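16S rRNA processing protein (Pseudomonas aeruginosa, PDB 2F1L) probably acts as an accessory factor in the final step of 30S ribosomal subunit assembly and in efficient processing of 16S rRNA. Local coordinates at residues Glu35-Ser40 with Val76-Leu81; Leu45-Leu49 with Leu72-Leu77; Arg158-Pro163 with Val181-Phe187. One frame throughout, in Å; residues are numbered along the deposited sequence.

Contact 1: Glu35-Ser40 with Val76-Leu81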
# COMPACT_ATOMS: atom_id res chain seq x y z
N GLU A 35 17.15 11.24 -19.11
CA GLU A 35 16.49 10.83 -17.86
C GLU A 35 15.99 9.41 -18.00
O GLU A 35 15.75 8.91 -19.12
CB GLU A 35 15.37 11.78 -17.46
CG GLU A 35 15.92 13.19 -17.08
CD GLU A 35 14.87 14.21 -16.64
OE1 GLU A 35 13.68 13.87 -16.46
OE2 GLU A 35 15.25 15.38 -16.44
N VAL A 36 15.83 8.77 -16.84
CA VAL A 36 15.30 7.43 -16.78
C VAL A 36 13.96 7.40 -16.00
O VAL A 36 13.66 8.29 -15.17
CB VAL A 36 16.30 6.45 -16.13
CG1 VAL A 36 17.53 6.27 -17.00
CG2 VAL A 36 16.74 6.93 -14.74
N LYS A 37 13.17 6.38 -16.28
CA LYS A 37 11.90 6.17 -15.62
C LYS A 37 12.14 5.09 -14.56
O LYS A 37 12.80 4.09 -14.80
CB LYS A 37 10.87 5.73 -16.64
CG LYS A 37 9.43 5.76 -16.16
CD LYS A 37 8.62 4.71 -16.89
CE LYS A 37 7.22 5.15 -17.31
NZ LYS A 37 6.46 3.89 -17.57
N VAL A 38 11.61 5.36 -13.39
CA VAL A 38 11.98 4.68 -12.17
C VAL A 38 10.71 4.40 -11.38
O VAL A 38 9.87 5.28 -11.21
CB VAL A 38 12.93 5.58 -11.35
CG1 VAL A 38 13.03 5.14 -9.93
CG2 VAL A 38 14.33 5.55 -11.97
N TYR A 39 10.54 3.15 -10.94
CA TYR A 39 9.53 2.87 -9.96
C TYR A 39 10.18 3.08 -8.59
O TYR A 39 11.37 2.75 -8.39
CB TYR A 39 9.00 1.44 -10.10
CG TYR A 39 8.14 1.12 -11.31
CD1 TYR A 39 7.21 2.01 -11.79
CD2 TYR A 39 8.20 -0.13 -11.92
CE1 TYR A 39 6.38 1.68 -12.87
CE2 TYR A 39 7.39 -0.46 -12.99
CZ TYR A 39 6.49 0.45 -13.47
OH TYR A 39 5.68 0.15 -14.56
N SER A 40 9.44 3.66 -7.65
CA SER A 40 9.98 3.86 -6.29
C SER A 40 9.34 2.93 -5.29
O SER A 40 8.15 2.75 -5.34
CB SER A 40 9.72 5.28 -5.83
OG SER A 40 9.94 5.39 -4.45
N VAL A 76 5.01 7.26 -11.19
CA VAL A 76 6.40 6.90 -11.48
C VAL A 76 7.28 8.11 -11.36
O VAL A 76 6.77 9.24 -11.33
CB VAL A 76 6.60 6.40 -12.91
CG1 VAL A 76 5.81 5.09 -13.13
CG2 VAL A 76 6.19 7.49 -13.94
N LEU A 77 8.59 7.89 -11.34
CA LEU A 77 9.52 8.98 -11.24
C LEU A 77 10.35 9.10 -12.50
O LEU A 77 10.60 8.11 -13.17
CB LEU A 77 10.47 8.75 -10.10
CG LEU A 77 9.97 9.10 -8.71
CD1 LEU A 77 8.99 8.05 -8.25
CD2 LEU A 77 11.15 9.14 -7.72
N ALA A 78 10.82 10.32 -12.78
CA ALA A 78 11.90 10.57 -13.75
C ALA A 78 13.12 11.09 -13.00
O ALA A 78 13.03 11.98 -12.14
CB ALA A 78 11.48 11.56 -14.83
N ALA A 79 14.27 10.53 -13.33
CA ALA A 79 15.49 10.79 -12.61
C ALA A 79 16.59 11.14 -13.60
O ALA A 79 16.69 10.51 -14.64
CB ALA A 79 15.87 9.57 -11.86
N LYS A 80 17.36 12.17 -13.26
CA LYS A 80 18.52 12.59 -14.03
C LYS A 80 19.75 12.14 -13.28
O LYS A 80 19.96 12.56 -12.14
CB LYS A 80 18.52 14.12 -14.22
CG LYS A 80 19.69 14.70 -15.09
CD LYS A 80 19.52 14.40 -16.59
CE LYS A 80 20.72 14.87 -17.47
NZ LYS A 80 21.99 14.43 -16.87
N LEU A 81 20.54 11.28 -13.91
CA LEU A 81 21.79 10.78 -13.32
C LEU A 81 23.00 11.51 -13.91
O LEU A 81 23.01 11.89 -15.09
CB LEU A 81 21.94 9.28 -13.53
CG LEU A 81 20.71 8.44 -13.16
CD1 LEU A 81 21.03 7.00 -13.40
CD2 LEU A 81 20.30 8.66 -11.73
O HOH W 1 13.26 14.95 -13.75
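Four backbone hydrogen bonds define this antiparallel ladder. V36 N donates to A79 O (2.9 Å, 165°) and A79 N to V36 O (3.0 Å), V38 N to L77 O and L77 N to V38 O (both 2.9 Å). V36–A79 and V38–L77 are therefore hydrogen-bonded pairs, flanking the non-hydrogen-bonded pair K37–A78, whose CA atoms lie 4.8 Å apart. CA-H...O contacts supplement the ladder: A78 CA to V36 O, 3.2 Å, and K37 CA to L77 O, 3.4 Å. At one end a water donates to E35 OE1 (2.9 Å) and weakly to A78 O (3.4 Å). Outward, V36, V38, L77 and A79 share one face, with V36 CG2 4.0 Å and V38 CG2 4.3 Å from A79 CB. V76 CG1 meets the edge of the Y39 ring at CE1 (3.5 Å); the Y39 hydroxyl hydrogen-bonds to the terminal carboxylate of F187 of the second subunit. Main-chain bonds thus fix the register, and the V36/V38/L77/A79 face is purely apolar, turned into the N-terminal domain's interior.

Contact 2: Leu45-Leu49 with Leu72-Leu77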
# COMPACT_ATOMS: atom_id res chain seq x y z
N LEU A 45 6.30 8.04 -1.47
CA LEU A 45 6.81 7.69 -2.79
C LEU A 45 8.05 8.50 -3.21
O LEU A 45 8.94 7.97 -3.89
CB LEU A 45 5.73 7.85 -3.84
CG LEU A 45 5.93 7.12 -5.18
CD1 LEU A 45 6.02 5.65 -4.99
CD2 LEU A 45 4.76 7.45 -6.10
N ASP A 46 8.11 9.77 -2.83
CA ASP A 46 9.13 10.65 -3.42
C ASP A 46 10.43 10.63 -2.66
O ASP A 46 11.36 11.31 -3.01
CB ASP A 46 8.62 12.09 -3.58
CG ASP A 46 8.44 12.79 -2.27
OD1 ASP A 46 8.72 12.16 -1.23
OD2 ASP A 46 7.97 13.95 -2.29
N ASN A 47 10.48 9.82 -1.63
CA ASN A 47 11.58 9.74 -0.75
C ASN A 47 12.82 9.19 -1.41
O ASN A 47 13.92 9.51 -1.05
CB ASN A 47 11.18 8.88 0.43
CG ASN A 47 12.22 8.86 1.50
OD1 ASN A 47 12.62 9.91 1.96
ND2 ASN A 47 12.70 7.67 1.88
N LEU A 48 12.62 8.34 -2.41
CA LEU A 48 13.70 7.92 -3.28
C LEU A 48 14.60 9.08 -3.73
O LEU A 48 15.80 8.91 -3.85
CB LEU A 48 13.12 7.19 -4.49
CG LEU A 48 14.11 6.70 -5.55
CD1 LEU A 48 15.08 5.78 -4.91
CD2 LEU A 48 13.43 5.98 -6.61
N LEU A 49 14.03 10.24 -4.00
CA LEU A 49 14.79 11.41 -4.54
C LEU A 49 15.73 12.02 -3.50
O LEU A 49 16.59 12.83 -3.82
CB LEU A 49 13.84 12.49 -5.08
CG LEU A 49 12.88 12.04 -6.21
CD1 LEU A 49 11.92 13.14 -6.66
CD2 LEU A 49 13.67 11.51 -7.42
N LEU A 72 8.29 13.21 -9.63
CA LEU A 72 7.22 12.30 -9.94
C LEU A 72 6.44 12.78 -11.19
O LEU A 72 6.23 13.97 -11.40
CB LEU A 72 6.22 12.25 -8.80
CG LEU A 72 6.58 11.89 -7.36
CD1 LEU A 72 5.30 11.76 -6.55
CD2 LEU A 72 7.33 10.61 -7.31
N HIS A 73 6.03 11.82 -11.99
CA HIS A 73 5.04 11.99 -13.02
C HIS A 73 3.93 10.97 -12.74
O HIS A 73 4.03 9.81 -13.08
CB HIS A 73 5.66 11.74 -14.39
CG HIS A 73 6.65 12.78 -14.82
ND1 HIS A 73 6.27 14.03 -15.30
CD2 HIS A 73 8.01 12.75 -14.90
CE1 HIS A 73 7.35 14.72 -15.63
NE2 HIS A 73 8.41 13.98 -15.40
N GLY A 74 2.88 11.38 -12.05
CA GLY A 74 1.87 10.44 -11.60
C GLY A 74 2.44 9.65 -10.46
O GLY A 74 2.83 10.23 -9.43
N LYS A 75 2.56 8.35 -10.67
CA LYS A 75 3.12 7.49 -9.64
C LYS A 75 4.45 6.88 -10.06
O LYS A 75 4.99 6.08 -9.35
CB LYS A 75 2.11 6.42 -9.26
CG LYS A 75 0.82 6.97 -8.63
CD LYS A 75 1.03 7.36 -7.19
CE LYS A 75 0.95 6.17 -6.24
NZ LYS A 75 -0.42 5.53 -6.31
N VAL A 76 5.01 7.26 -11.19
CA VAL A 76 6.40 6.90 -11.48
C VAL A 76 7.28 8.11 -11.36
O VAL A 76 6.77 9.24 -11.33
CB VAL A 76 6.60 6.40 -12.91
CG1 VAL A 76 5.81 5.09 -13.13
CG2 VAL A 76 6.19 7.49 -13.94
N LEU A 77 8.59 7.89 -11.34
CA LEU A 77 9.52 8.98 -11.24
C LEU A 77 10.35 9.10 -12.50
O LEU A 77 10.60 8.11 -13.17
CB LEU A 77 10.47 8.75 -10.10
CG LEU A 77 9.97 9.10 -8.71
CD1 LEU A 77 8.99 8.05 -8.25
CD2 LEU A 77 11.15 9.14 -7.72
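L45 opens the 45-49 segment with its CA-to-CB bond directed toward 72-77. Its CD2 lies 4.2 Å from L72 CD2, 3.9 Å from K75 CD and 3.5 Å from the carbonyl oxygen K75 O, while L45 CG approaches L77 CD1 at 4.4 Å. D46 adds its CB, 4.2 Å from L72 CD2; its carboxylate is turned to other partners, among them S171. A backbone hydrogen bond from L49 N to D46 O (3.0 Å) accompanies the 3-10 turn, which runs on past L49 and carries L48 and L49 round to L77. There L48 CD2 and L49 CD2 reach L77 CD2 at 4.1 and 3.5 Å. No hydrogen bond crosses between the segments, so the 335 Å² they bury rests chiefly on leucine packing. The 72-77 segment is the tip of a β-hairpin with a type II' turn from H73 to V76: H73 N donates to V76 O at 2.8 Å, and G74 takes the positive phi (74°) expected at the second position. The turn joins strands 61-73 and 76-81; the 45-49 segment, between strands 35-40 and 53-58, packs against this hairpin, and L45 and K75 both touch L170 on strand 169-173 of the PRC-barrel domain.

Contact 3: Arg158-Pro163 with Val181-Phe187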
# COMPACT_ATOMS: atom_id res chain seq x y z
N ARG A 158 -16.56 13.63 6.06
CA ARG A 158 -16.25 12.23 6.24
C ARG A 158 -14.88 12.05 6.83
O ARG A 158 -13.91 12.63 6.33
CB ARG A 158 -16.22 11.49 4.90
CG ARG A 158 -17.57 11.26 4.24
CD ARG A 158 -17.39 10.39 3.01
NE ARG A 158 -16.90 9.07 3.41
CZ ARG A 158 -16.00 8.35 2.76
NH1 ARG A 158 -15.44 8.77 1.64
NH2 ARG A 158 -15.65 7.19 3.27
N GLU A 159 -14.80 11.18 7.83
CA GLU A 159 -13.51 10.69 8.31
C GLU A 159 -13.02 9.64 7.31
O GLU A 159 -13.81 8.91 6.72
CB GLU A 159 -13.62 10.10 9.72
CG GLU A 159 -12.54 9.10 10.09
CD GLU A 159 -12.82 8.41 11.41
OE1 GLU A 159 -12.86 9.12 12.42
OE2 GLU A 159 -12.98 7.16 11.43
N ARG A 160 -11.71 9.59 7.11
CA ARG A 160 -11.14 8.61 6.22
C ARG A 160 -9.96 7.90 6.84
O ARG A 160 -9.33 8.39 7.75
CB ARG A 160 -10.72 9.28 4.92
CG ARG A 160 -11.86 9.68 4.04
CD ARG A 160 -11.34 10.38 2.84
NE ARG A 160 -12.38 10.72 1.87
CZ ARG A 160 -13.16 11.78 2.01
NH1 ARG A 160 -13.04 12.56 3.07
NH2 ARG A 160 -14.07 12.04 1.09
N LEU A 161 -9.64 6.73 6.31
CA LEU A 161 -8.58 5.93 6.90
C LEU A 161 -7.64 5.47 5.80
O LEU A 161 -7.97 4.58 4.99
CB LEU A 161 -9.21 4.76 7.62
CG LEU A 161 -10.10 5.23 8.75
CD1 LEU A 161 -11.33 4.34 8.81
CD2 LEU A 161 -9.35 5.25 10.07
N LEU A 162 -6.47 6.10 5.77
CA LEU A 162 -5.54 5.92 4.66
C LEU A 162 -4.37 5.11 5.15
O LEU A 162 -3.93 5.28 6.25
CB LEU A 162 -5.08 7.25 4.12
CG LEU A 162 -6.01 7.95 3.12
CD1 LEU A 162 -7.37 8.22 3.70
CD2 LEU A 162 -5.36 9.27 2.69
N PRO A 163 -3.87 4.21 4.31
CA PRO A 163 -2.68 3.42 4.66
C PRO A 163 -1.42 4.26 4.53
O PRO A 163 -1.27 5.03 3.57
CB PRO A 163 -2.70 2.32 3.62
CG PRO A 163 -3.30 2.98 2.42
CD PRO A 163 -4.37 3.90 2.96
N VAL A 181 -1.27 12.94 -1.21
CA VAL A 181 -1.67 11.54 -1.25
C VAL A 181 -2.37 11.21 -2.53
O VAL A 181 -2.88 12.10 -3.22
CB VAL A 181 -2.58 11.13 -0.10
CG1 VAL A 181 -1.89 11.43 1.23
CG2 VAL A 181 -3.92 11.83 -0.19
N ASP A 182 -2.32 9.92 -2.86
CA ASP A 182 -3.09 9.38 -3.94
C ASP A 182 -4.11 8.51 -3.29
O ASP A 182 -3.77 7.49 -2.68
CB ASP A 182 -2.23 8.58 -4.91
CG ASP A 182 -3.00 8.11 -6.11
OD1 ASP A 182 -4.01 8.74 -6.49
OD2 ASP A 182 -2.54 7.13 -6.73
N TRP A 183 -5.35 8.96 -3.37
CA TRP A 183 -6.47 8.33 -2.69
C TRP A 183 -7.77 8.78 -3.34
O TRP A 183 -7.91 9.93 -3.70
CB TRP A 183 -6.49 8.67 -1.19
CG TRP A 183 -7.34 7.71 -0.41
CD1 TRP A 183 -8.56 7.96 0.12
CD2 TRP A 183 -7.05 6.34 -0.13
NE1 TRP A 183 -9.04 6.84 0.73
CE2 TRP A 183 -8.14 5.82 0.58
CE3 TRP A 183 -5.97 5.50 -0.41
CZ2 TRP A 183 -8.17 4.52 1.02
CZ3 TRP A 183 -5.99 4.23 0.03
CH2 TRP A 183 -7.09 3.74 0.75
N ASP A 184 -8.70 7.85 -3.48
CA ASP A 184 -9.99 8.13 -4.07
C ASP A 184 -10.89 8.65 -2.94
O ASP A 184 -11.16 7.96 -1.95
CB ASP A 184 -10.51 6.85 -4.69
CG ASP A 184 -11.89 6.99 -5.22
OD1 ASP A 184 -12.54 8.02 -4.95
OD2 ASP A 184 -12.33 6.03 -5.88
N ALA A 185 -11.34 9.90 -3.07
CA ALA A 185 -12.13 10.50 -2.02
C ALA A 185 -13.51 9.84 -1.93
O ALA A 185 -14.08 9.77 -0.83
CB ALA A 185 -12.26 11.97 -2.21
N ASP A 186 -14.03 9.30 -3.04
CA ASP A 186 -15.27 8.49 -2.94
C ASP A 186 -15.08 7.23 -2.13
O ASP A 186 -16.00 6.78 -1.52
CB ASP A 186 -15.84 8.09 -4.30
CG ASP A 186 -16.19 9.27 -5.16
OD1 ASP A 186 -16.40 10.38 -4.65
OD2 ASP A 186 -16.24 9.10 -6.38
N PHE A 187 -13.87 6.66 -2.12
CA PHE A 187 -13.72 5.37 -1.47
C PHE A 187 -14.18 5.36 -0.02
O PHE A 187 -13.87 6.23 0.80
CB PHE A 187 -12.29 4.84 -1.55
CG PHE A 187 -12.15 3.48 -0.95
CD1 PHE A 187 -12.82 2.40 -1.52
CD2 PHE A 187 -11.45 3.30 0.23
CE1 PHE A 187 -12.75 1.17 -0.95
CE2 PHE A 187 -11.37 2.05 0.82
CZ PHE A 187 -12.02 0.98 0.23
OXT PHE A 187 -14.88 4.40 0.35
O HOH W 2 -11.90 8.06 0.63
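The W183 indole forms the apolar centre, with L162 over one face: L162 CG sits 3.7 Å from the centroid of the five-membered ring and only 7° off its normal, a well-aligned CH-pi contact. P163 CD approaches W183 CZ3 at 3.4 Å, and L162 CD2 meets V181 CG2 at 4.1 Å. Farther out, two arginines hold main-chain oxygens of the C-terminal tail. R160 NH2 donates to A185 O (3.0 Å), with a weaker bond from R160 NE (3.3 Å); both R158 NH1 (3.1 Å) and R158 NH2 (3.2 Å) donate to F187 O, part of the terminal carboxylate. A water accepts from R160 NE (3.0 Å) and weakly from W183 NE1 (3.1 Å), linking the aromatic centre to this edge. D156 forms a salt bridge with R160. Within this chain's PRC-barrel domain, strand 160-163 is an outermost strand of its sheet, paired with strand 145-149, and the tail leaving strand 178-181 returns across to it, placing the F187 ring to stack on Y39 of the second subunit.

Contacts 1 and 2 touch directly and share strand 76-81, their centres about 8 Å apart: both use V76 and L77, V38 CG1 packs on L48 CD2 at 3.4 Å, and S40 OG lies 2.8 Å from L45 O, a probable hydrogen bond. Contact 3 belongs to the PRC-barrel domain, its centre about 20 Å from that of contact 2, yet an interdomain salt bridge between K75 NZ and D182 OD2 (2.7 Å) joins the two. Contacts 1 and 3 do not touch within one chain (nearest atoms about 9 Å apart, centres about 27 Å). Across the dimer they do: F187 of one subunit stacks on Y39 of the other and packs against its V76.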